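Local coordinates for protein amorpha-4,11-diene synthase (PDB 4GAX) that is a sesquiterpene synthase from Artemisia annua that probably cyclises farnesyl diphosphate with loss of diphosphate, at residues F269-R279 and T313-Y322. Numbering follows the deposited sequence.
Sequences FDVKNNAPYSR and TLIDDIYDAY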
loop_
_atom_site.group_PDB
_atom_site.type_symbol
_atom_site.label_atom_id
_atom_site.label_comp_id
_atom_site.label_asym_id
_atom_site.label_seq_id
_atom_site.Cartn_x
_atom_site.Cartn_y
_atom_site.Cartn_z
ATOM N N PHE A 269 -2.188 -22.795 -15.188
ATOM C CA PHE A 269 -3.559 -22.445 -15.523
ATOM C C PHE A 269 -3.752 -22.242 -17.030
ATOM O O PHE A 269 -4.860 -22.449 -17.564
ATOM C CB PHE A 269 -4.014 -21.216 -14.724
ATOM C CG PHE A 269 -5.399 -20.760 -15.073
ATOM C CD1 PHE A 269 -6.482 -21.617 -14.911
ATOM C CD2 PHE A 269 -5.628 -19.482 -15.568
ATOM C CE1 PHE A 269 -7.776 -21.210 -15.250
ATOM C CE2 PHE A 269 -6.921 -19.066 -15.903
ATOM C CZ PHE A 269 -7.992 -19.936 -15.744
ATOM N N ASP A 270 -2.671 -21.858 -17.709
ATOM C CA ASP A 270 -2.666 -21.753 -19.169
ATOM C C ASP A 270 -3.760 -20.789 -19.617
ATOM O O ASP A 270 -4.710 -21.176 -20.298
ATOM C CB ASP A 270 -2.869 -23.131 -19.798
ATOM C CG ASP A 270 -2.519 -23.154 -21.278
ATOM O OD1 ASP A 270 -1.715 -22.299 -21.716
ATOM O OD2 ASP A 270 -3.049 -24.027 -21.997
ATOM N N VAL A 271 -3.609 -19.528 -19.223
ATOM C CA VAL A 271 -4.651 -18.518 -19.375
ATOM C C VAL A 271 -5.042 -18.230 -20.823
ATOM O O VAL A 271 -6.219 -18.003 -21.121
ATOM C CB VAL A 271 -4.266 -17.200 -18.638
ATOM C CG1 VAL A 271 -3.148 -16.464 -19.371
ATOM C CG2 VAL A 271 -5.484 -16.299 -18.457
ATOM N N LYS A 272 -4.075 -18.268 -21.734
ATOM C CA LYS A 272 -4.371 -17.926 -23.121
ATOM C C LYS A 272 -5.321 -18.945 -23.734
ATOM O O LYS A 272 -6.073 -18.624 -24.643
ATOM C CB LYS A 272 -3.095 -17.777 -23.948
ATOM C CG LYS A 272 -2.296 -19.057 -24.150
ATOM C CD LYS A 272 -0.833 -18.852 -23.765
ATOM C CE LYS A 272 -0.259 -17.556 -24.343
ATOM N NZ LYS A 272 -0.173 -17.583 -25.832
ATOM N N ASN A 273 -5.307 -20.163 -23.203
ATOM C CA ASN A 273 -6.250 -21.188 -23.638
ATOM C C ASN A 273 -7.510 -21.288 -22.779
ATOM O O ASN A 273 -8.609 -21.494 -23.299
ATOM C CB ASN A 273 -5.561 -22.551 -23.695
ATOM C CG ASN A 273 -4.632 -22.682 -24.883
ATOM O OD1 ASN A 273 -4.907 -22.154 -25.965
ATOM N ND2 ASN A 273 -3.519 -23.382 -24.689
ATOM N N ASN A 274 -7.355 -21.128 -21.469
ATOM C CA ASN A 274 -8.452 -21.386 -20.543
ATOM C C ASN A 274 -9.238 -20.137 -20.144
ATOM O O ASN A 274 -10.296 -20.236 -19.517
ATOM C CB ASN A 274 -7.933 -22.127 -19.307
ATOM C CG ASN A 274 -7.467 -23.532 -19.637
ATOM O OD1 ASN A 274 -8.216 -24.323 -20.221
ATOM N ND2 ASN A 274 -6.214 -23.843 -19.298
ATOM N N ALA A 275 -8.724 -18.970 -20.523
ATOM C CA ALA A 275 -9.446 -17.712 -20.331
ATOM C C ALA A 275 -8.979 -16.661 -21.336
ATOM O O ALA A 275 -8.396 -15.648 -20.951
ATOM C CB ALA A 275 -9.259 -17.204 -18.914
ATOM N N PRO A 276 -9.245 -16.888 -22.630
ATOM C CA PRO A 276 -8.659 -16.009 -23.652
ATOM C C PRO A 276 -9.270 -14.606 -23.645
ATOM O O PRO A 276 -8.726 -13.671 -24.246
ATOM C CB PRO A 276 -8.975 -16.742 -24.958
ATOM C CG PRO A 276 -10.237 -17.483 -24.656
ATOM C CD PRO A 276 -10.152 -17.895 -23.212
ATOM N N TYR A 277 -10.399 -14.467 -22.964
ATOM C CA TYR A 277 -11.025 -13.169 -22.784
ATOM C C TYR A 277 -10.234 -12.284 -21.809
ATOM O O TYR A 277 -10.364 -11.059 -21.831
ATOM C CB TYR A 277 -12.456 -13.352 -22.271
ATOM C CG TYR A 277 -12.535 -14.202 -21.028
ATOM C CD1 TYR A 277 -12.356 -13.637 -19.774
ATOM C CD2 TYR A 277 -12.774 -15.569 -21.106
ATOM C CE1 TYR A 277 -12.411 -14.395 -18.642
ATOM C CE2 TYR A 277 -12.839 -16.344 -19.963
ATOM C CZ TYR A 277 -12.654 -15.746 -18.738
ATOM O OH TYR A 277 -12.707 -16.489 -17.590
ATOM N N SER A 278 -9.417 -12.898 -20.955
ATOM C CA SER A 278 -8.739 -12.141 -19.897
ATOM C C SER A 278 -7.247 -11.881 -20.139
ATOM O O SER A 278 -6.724 -12.151 -21.225
ATOM C CB SER A 278 -8.957 -12.801 -18.532
ATOM O OG SER A 278 -8.552 -14.157 -18.570
ATOM N N ARG A 279 -6.574 -11.391 -19.098
ATOM C CA ARG A 279 -5.207 -10.891 -19.194
ATOM C C ARG A 279 -4.178 -11.843 -18.593
ATOM O O ARG A 279 -4.481 -12.602 -17.673
ATOM C CB ARG A 279 -5.109 -9.557 -18.450
ATOM C CG ARG A 279 -6.249 -8.601 -18.741
ATOM C CD ARG A 279 -6.393 -7.534 -17.663
ATOM N NE ARG A 279 -7.522 -6.658 -17.964
ATOM C CZ ARG A 279 -7.958 -5.685 -17.173
ATOM N NH1 ARG A 279 -7.361 -5.450 -16.011
ATOM N NH2 ARG A 279 -8.997 -4.948 -17.547
ATOM N N THR A 313 -9.222 -10.520 -11.061
ATOM C CA THR A 313 -8.963 -10.026 -12.401
ATOM C C THR A 313 -9.723 -10.861 -13.433
ATOM O O THR A 313 -10.372 -10.307 -14.327
ATOM C CB THR A 313 -7.448 -10.036 -12.695
ATOM O OG1 THR A 313 -6.767 -9.227 -11.722
ATOM C CG2 THR A 313 -7.163 -9.501 -14.081
ATOM N N LEU A 314 -9.665 -12.187 -13.299
ATOM C CA LEU A 314 -10.386 -13.076 -14.211
ATOM C C LEU A 314 -11.872 -12.834 -14.122
ATOM O O LEU A 314 -12.537 -12.623 -15.147
ATOM C CB LEU A 314 -10.115 -14.544 -13.875
ATOM C CG LEU A 314 -8.753 -15.087 -14.297
ATOM C CD1 LEU A 314 -8.357 -16.282 -13.440
ATOM C CD2 LEU A 314 -8.817 -15.486 -15.743
ATOM N N ILE A 315 -12.393 -12.870 -12.892
ATOM C CA ILE A 315 -13.835 -12.760 -12.668
ATOM C C ILE A 315 -14.373 -11.408 -13.152
ATOM O O ILE A 315 -15.438 -11.350 -13.774
ATOM C CB ILE A 315 -14.213 -13.010 -11.189
ATOM C CG1 ILE A 315 -13.932 -14.466 -10.811
ATOM C CG2 ILE A 315 -15.683 -12.741 -10.955
ATOM C CD1 ILE A 315 -14.124 -14.747 -9.329
ATOM N N ASP A 316 -13.630 -10.332 -12.886
ATOM C CA ASP A 316 -14.010 -9.010 -13.389
ATOM C C ASP A 316 -14.085 -8.991 -14.911
ATOM O O ASP A 316 -14.974 -8.372 -15.492
ATOM C CB ASP A 316 -13.030 -7.938 -12.916
ATOM C CG ASP A 316 -13.541 -7.173 -11.716
ATOM O OD1 ASP A 316 -14.776 -7.042 -11.573
ATOM O OD2 ASP A 316 -12.708 -6.703 -10.914
ATOM N N ASP A 317 -13.148 -9.679 -15.551
ATOM C CA ASP A 317 -13.092 -9.722 -17.004
ATOM C C ASP A 317 -14.221 -10.553 -17.616
ATOM O O ASP A 317 -14.467 -10.470 -18.818
ATOM C CB ASP A 317 -11.723 -10.212 -17.483
ATOM C CG ASP A 317 -10.621 -9.182 -17.262
ATOM O OD1 ASP A 317 -10.945 -8.027 -16.894
ATOM O OD2 ASP A 317 -9.433 -9.524 -17.471
ATOM N N ILE A 318 -14.896 -11.356 -16.794
ATOM C CA ILE A 318 -16.085 -12.079 -17.247
ATOM C C ILE A 318 -17.320 -11.201 -17.061
ATOM O O ILE A 318 -18.216 -11.170 -17.899
ATOM C CB ILE A 318 -16.320 -13.387 -16.461
ATOM C CG1 ILE A 318 -15.163 -14.365 -16.658
ATOM C CG2 ILE A 318 -17.606 -14.050 -16.909
ATOM C CD1 ILE A 318 -15.279 -15.626 -15.808
ATOM N N TYR A 319 -17.368 -10.478 -15.951
ATOM C CA TYR A 319 -18.544 -9.668 -15.657
ATOM C C TYR A 319 -18.576 -8.362 -16.436
ATOM O O TYR A 319 -19.655 -7.874 -16.774
ATOM C CB TYR A 319 -18.664 -9.403 -14.153
ATOM C CG TYR A 319 -19.309 -10.547 -13.414
ATOM C CD1 TYR A 319 -20.646 -10.492 -13.042
ATOM C CD2 TYR A 319 -18.589 -11.698 -13.120
ATOM C CE1 TYR A 319 -21.249 -11.553 -12.375
ATOM C CE2 TYR A 319 -19.172 -12.754 -12.458
ATOM C CZ TYR A 319 -20.501 -12.682 -12.091
ATOM O OH TYR A 319 -21.074 -13.745 -11.431
ATOM N N ASP A 320 -17.407 -7.798 -16.729
ATOM C CA ASP A 320 -17.369 -6.502 -17.397
ATOM C C ASP A 320 -17.930 -6.598 -18.806
ATOM O O ASP A 320 -19.029 -6.119 -19.079
ATOM C CB ASP A 320 -15.955 -5.931 -17.435
ATOM C CG ASP A 320 -15.943 -4.439 -17.724
ATOM O OD1 ASP A 320 -14.884 -3.900 -18.116
ATOM O OD2 ASP A 320 -17.005 -3.801 -17.556
ATOM N N ALA A 321 -17.170 -7.216 -19.702
ATOM C CA ALA A 321 -17.622 -7.380 -21.073
ATOM C C ALA A 321 -18.241 -8.761 -21.283
ATOM O O ALA A 321 -19.460 -8.911 -21.369
ATOM C CB ALA A 321 -16.461 -7.160 -22.044
ATOM N N TYR A 322 -17.370 -9.758 -21.313
ATOM C CA TYR A 322 -17.662 -11.116 -21.768
ATOM C C TYR A 322 -19.045 -11.753 -21.539
ATOM O O TYR A 322 -19.753 -12.057 -22.502
ATOM C CB TYR A 322 -16.567 -12.067 -21.274
ATOM C CG TYR A 322 -16.243 -13.103 -22.306
ATOM C CD1 TYR A 322 -15.560 -12.755 -23.464
ATOM C CD2 TYR A 322 -16.660 -14.410 -22.157
ATOM C CE1 TYR A 322 -15.280 -13.688 -24.431
ATOM C CE2 TYR A 322 -16.387 -15.354 -23.116
ATOM C CZ TYR A 322 -15.694 -14.987 -24.248
ATOM O OH TYR A 322 -15.413 -15.929 -25.205
#
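Tyr-277 and Arg-279 bear on helix 299-322 just where it carries the aspartate-rich DDxxD motif of class I terpene synthases, here Asp-316, Asp-317 and Asp-320, which in this family binds magnesium ions. Tyr-277 can be traced outward. Its CB lies over one face of the Tyr-322 ring, 3.7 Å from the centroid, a CH-pi contact. With chi1 at 54°, CG sits between the backbone N and the carbonyl carbon, which sends the ring on toward the helix. The two tyrosine rings meet obliquely, their planes 31° apart. Farther out, Tyr-277 CD1 is 3.9 Å from Asp-317 O, while Leu-314 O lies at the ring edge, near its plane. CE1 of Tyr-277 then touches Ile-318 CG1 at 3.4 Å, and its OH ends 3.2 Å from Ile-318 CD1, buried and with no polar partner in the model. Cut back to an alanine, the residue would keep CB over Tyr-322 but is likely to leave a gap where the ring and OH meet Ile-318. Ile-353 of helix 351-370 also packs on Tyr-277.

Arg-279 meets Asp-317 through charge alone: Arg-279 NE is 3.5 Å from Asp-317 OD2, but the oxygen is well out of the guanidinium plane, the two flat groups are turned 56° apart, and OD1 lies over one guanidinium face. On the apolar flank, Leu-314 CD1 approaches Phe-269 CE2 and CD2 presses on Ala-275 CB at 3.6 Å. Leu-314 CD2 is also 3.1 Å from Ser-278 OG, which donates its hydrogen bond to Ala-275 O at 2.8 Å, an oxygen also bound by Ser-278 N.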